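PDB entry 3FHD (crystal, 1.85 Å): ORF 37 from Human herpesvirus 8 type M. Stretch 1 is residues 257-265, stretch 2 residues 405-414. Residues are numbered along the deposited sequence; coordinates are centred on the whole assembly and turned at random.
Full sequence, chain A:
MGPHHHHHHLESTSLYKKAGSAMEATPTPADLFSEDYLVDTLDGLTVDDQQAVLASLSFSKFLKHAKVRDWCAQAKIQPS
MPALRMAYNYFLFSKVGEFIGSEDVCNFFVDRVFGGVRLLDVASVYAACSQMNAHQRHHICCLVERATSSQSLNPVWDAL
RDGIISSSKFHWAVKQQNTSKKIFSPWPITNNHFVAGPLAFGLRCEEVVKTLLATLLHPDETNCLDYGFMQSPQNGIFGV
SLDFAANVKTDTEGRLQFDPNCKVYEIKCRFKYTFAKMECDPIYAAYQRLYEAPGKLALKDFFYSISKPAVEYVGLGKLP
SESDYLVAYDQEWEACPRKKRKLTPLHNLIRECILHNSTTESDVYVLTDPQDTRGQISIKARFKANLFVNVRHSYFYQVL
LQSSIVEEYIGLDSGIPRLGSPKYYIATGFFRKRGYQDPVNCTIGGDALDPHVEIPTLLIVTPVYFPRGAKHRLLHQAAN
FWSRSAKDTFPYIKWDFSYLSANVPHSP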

# COMPACT_ATOMS: atom_id res chain seq x y z
N GLN A 257 -11.32 12.11 2.30
CA GLN A 257 -10.67 13.38 2.57
C GLN A 257 -9.50 13.12 3.52
O GLN A 257 -9.70 12.79 4.69
N PHE A 258 -8.29 13.28 2.99
CA PHE A 258 -7.08 13.29 3.79
C PHE A 258 -6.84 14.71 4.36
O PHE A 258 -6.69 15.68 3.61
N ASP A 259 -6.83 14.83 5.68
CA ASP A 259 -6.40 16.08 6.32
C ASP A 259 -4.93 16.33 5.94
O ASP A 259 -4.13 15.38 5.93
N PRO A 260 -4.56 17.60 5.64
CA PRO A 260 -3.14 17.91 5.42
C PRO A 260 -2.21 17.45 6.57
O PRO A 260 -1.02 17.31 6.34
N ASN A 261 -2.76 17.18 7.75
CA ASN A 261 -1.98 16.65 8.87
C ASN A 261 -2.42 15.23 9.34
O ASN A 261 -2.35 14.89 10.53
N CYS A 262 -2.88 14.41 8.40
CA CYS A 262 -3.25 13.02 8.74
C CYS A 262 -1.99 12.22 9.09
O CYS A 262 -0.87 12.67 8.84
N LYS A 263 -2.16 11.06 9.71
CA LYS A 263 -1.04 10.19 10.05
C LYS A 263 -1.26 8.88 9.30
O LYS A 263 -2.29 8.25 9.43
N VAL A 264 -0.30 8.51 8.47
CA VAL A 264 -0.49 7.31 7.62
C VAL A 264 0.40 6.16 8.12
O VAL A 264 1.61 6.35 8.29
N TYR A 265 -0.18 4.96 8.30
CA TYR A 265 0.60 3.80 8.79
C TYR A 265 0.60 2.59 7.83
O TYR A 265 -0.46 2.17 7.35
N ILE A 405 1.45 9.38 -3.45
CA ILE A 405 0.05 9.26 -3.85
C ILE A 405 -0.87 10.03 -2.90
O ILE A 405 -1.74 10.78 -3.36
N VAL A 406 -0.67 9.88 -1.59
CA VAL A 406 -1.43 10.68 -0.60
C VAL A 406 -1.31 12.20 -0.86
O VAL A 406 -2.29 12.96 -0.80
N GLU A 407 -0.08 12.67 -1.08
CA GLU A 407 0.16 14.09 -1.31
C GLU A 407 -0.38 14.64 -2.63
O GLU A 407 -0.83 15.79 -2.70
N GLU A 408 -0.36 13.79 -3.66
CA GLU A 408 -1.03 14.06 -4.95
C GLU A 408 -2.55 14.29 -4.76
O GLU A 408 -3.07 15.28 -5.25
N TYR A 409 -3.22 13.39 -4.04
CA TYR A 409 -4.67 13.51 -3.79
C TYR A 409 -4.98 14.78 -2.94
O TYR A 409 -5.89 15.53 -3.26
N ILE A 410 -4.22 15.01 -1.88
CA ILE A 410 -4.34 16.26 -1.10
C ILE A 410 -4.18 17.51 -1.99
O ILE A 410 -4.83 18.53 -1.75
N GLY A 411 -3.29 17.43 -2.99
CA GLY A 411 -2.99 18.54 -3.91
C GLY A 411 -4.16 18.83 -4.84
O GLY A 411 -4.42 20.00 -5.19
N LEU A 412 -4.88 17.79 -5.23
CA LEU A 412 -6.05 17.89 -6.10
C LEU A 412 -7.36 18.17 -5.36
O LEU A 412 -8.31 18.64 -5.98
N ASP A 413 -7.40 17.92 -4.05
CA ASP A 413 -8.58 18.22 -3.22
C ASP A 413 -8.94 19.70 -3.34
O ASP A 413 -8.07 20.54 -3.35
N SER A 414 -10.24 20.03 -3.44
CA SER A 414 -10.65 21.43 -3.48
C SER A 414 -10.47 22.03 -2.09
O SER A 414 -10.53 21.30 -1.09

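The contact is built around one large bump, Phe 258, set against a hollow on the helix 405-412. The strand 257-259 crosses that helix at -102°, nearly at right angles, so the two share only a short patch, and Phe 258 supplies more than half of stretch 1's buried area. Phe 258 has its CA-to-CB bond toward the helix and takes chi1 m (-67°), with chi2 at -78°. The hollow it fills is made by Val 406, Tyr 409 and Ile 410, residues spaced three and four apart and therefore on the same side of the helix.

Val 406, chi1 t, points toward the strand and lays its CG1 over one face of the ring, 4.3 Å from Phe 258 CD1. Tyr 409, chi1 m, offers its CB obliquely, 4.5 Å from Phe 258 CD2. The tightest fit is at the root: Phe 258 CB lies 3.7 Å from Ile 410 CG1, and here the backbones also come nearest, with the two CA atoms 6.3 Å apart. The CA-to-CB bond of Ile 410 points sideways, but with the m,t rotamer its end comes nearer to stretch 1. Its CD1 reaches the start of the turn, 4.1 Å from Asp 259 O and 4.4 Å from Pro 260 CA.

That corner is a type I turn from Asp 259 to Cys 262, closed by Cys 262 N donating to Asp 259 O at 2.9 Å; a weak bond from Asn 261 N to Asp 259 OD2, 3.3 Å, adds to it. Asp 259 itself points away from the helix. Beyond the turn, Val 264 (chi1 t) points back toward the helix and sets its CG2 4.4 Å from Val 406 CG2. Val 406 thus serves two neighbours: both its methyls lie against the Phe 258 ring, and CG2 also meets Val 264. Cys 262, chi1 p, also points toward the helix but stops short of contact.

Polar groups play a small part, and no direct hydrogen bond joins the stretches. Asp 413, the first residue to leave helical geometry, points toward the strand, yet its OD2 remains 4.1 Å from Phe 258 O. Phe 258 N is buried without a partner. Water 1 makes the polar link: it donates to Ser 414 O at 2.7 Å and accepts a weak bond from Gln 257 NE2 at 3.3 Å, though the CA-to-CB bond of Gln 257 points away. The rule to read here is one aromatic bump, a three-residue hollow, and one isoleucine end reaching to the turn.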

# COMPACT_ATOMS: atom_id res chain seq x y z
CB GLN A 257 -11.65 14.38 3.21
CG GLN A 257 -12.21 15.43 2.26
CD GLN A 257 -13.01 16.55 2.96
OE1 GLN A 257 -13.41 16.44 4.13
NE2 GLN A 257 -13.25 17.62 2.23
CB PHE A 258 -5.88 12.89 2.92
CG PHE A 258 -5.90 11.47 2.45
CD1 PHE A 258 -5.53 10.43 3.31
CD2 PHE A 258 -6.23 11.16 1.13
CE1 PHE A 258 -5.52 9.09 2.88
CE2 PHE A 258 -6.22 9.80 0.68
CZ PHE A 258 -5.86 8.78 1.57
CB ASP A 259 -6.54 15.97 7.85
CG ASP A 259 -6.36 17.29 8.56
OD1 ASP A 259 -7.07 18.26 8.22
OD2 ASP A 259 -5.52 17.37 9.49
CB PRO A 260 -3.12 19.45 5.33
CG PRO A 260 -4.46 19.91 5.81
CD PRO A 260 -5.41 18.79 5.47
CB ASN A 261 -2.07 17.61 10.04
CG ASN A 261 -1.38 18.95 9.75
OD1 ASN A 261 -0.21 18.99 9.37
ND2 ASN A 261 -2.11 20.05 9.92
CB CYS A 262 -4.01 12.39 7.58
SG CYS A 262 -3.07 12.31 6.09
CB LYS A 263 -0.96 9.93 11.55
CG LYS A 263 -0.55 11.16 12.39
CD LYS A 263 -0.41 10.79 13.88
CE LYS A 263 0.14 11.94 14.73
NZ LYS A 263 1.48 12.39 14.23
CB VAL A 264 -0.27 7.65 6.10
CG1 VAL A 264 -0.40 6.39 5.23
CG2 VAL A 264 -1.26 8.76 5.65
CB TYR A 265 0.08 3.29 10.16
CG TYR A 265 0.07 4.28 11.31
CD1 TYR A 265 0.92 4.11 12.41
CD2 TYR A 265 -0.84 5.35 11.34
CE1 TYR A 265 0.89 5.02 13.49
CE2 TYR A 265 -0.89 6.24 12.41
CZ TYR A 265 -0.02 6.07 13.47
OH TYR A 265 -0.05 6.96 14.52
CB ILE A 405 -0.45 7.82 -4.04
CG1 ILE A 405 0.29 7.11 -5.21
CG2 ILE A 405 -2.02 7.77 -4.15
CD1 ILE A 405 0.14 7.82 -6.54
CB VAL A 406 -1.01 10.35 0.86
CG1 VAL A 406 -1.62 11.36 1.82
CG2 VAL A 406 -1.50 8.98 1.26
CB GLU A 407 1.64 14.42 -1.09
CG GLU A 407 1.99 14.36 0.41
CD GLU A 407 3.46 14.11 0.70
OE1 GLU A 407 4.30 14.35 -0.21
OE2 GLU A 407 3.76 13.68 1.85
CB GLU A 408 -0.75 12.90 -5.93
CG GLU A 408 -1.30 13.07 -7.40
CD GLU A 408 -0.97 11.82 -8.25
OE1 GLU A 408 -0.17 11.00 -7.79
OE2 GLU A 408 -1.49 11.63 -9.39
CB TYR A 409 -5.19 12.27 -3.06
CG TYR A 409 -5.51 11.06 -3.95
CD1 TYR A 409 -6.81 10.51 -3.94
CD2 TYR A 409 -4.57 10.50 -4.80
CE1 TYR A 409 -7.12 9.37 -4.74
CE2 TYR A 409 -4.88 9.37 -5.63
CZ TYR A 409 -6.17 8.82 -5.60
OH TYR A 409 -6.50 7.69 -6.36
CB ILE A 410 -3.30 16.30 0.06
CG1 ILE A 410 -3.68 15.30 1.12
CG2 ILE A 410 -3.19 17.75 0.68
CD1 ILE A 410 -2.58 15.02 2.14
CB LEU A 412 -6.21 16.63 -6.97
CG LEU A 412 -5.19 16.48 -8.09
CD1 LEU A 412 -5.06 15.05 -8.58
CD2 LEU A 412 -5.56 17.47 -9.25
CB ASP A 413 -8.29 17.93 -1.73
CG ASP A 413 -8.55 16.46 -1.32
OD1 ASP A 413 -9.18 15.72 -2.10
OD2 ASP A 413 -8.12 16.04 -0.20
CB SER A 414 -12.13 21.57 -3.91
OG SER A 414 -12.96 20.87 -3.00
O HOH W 1 -11.96 19.05 -0.45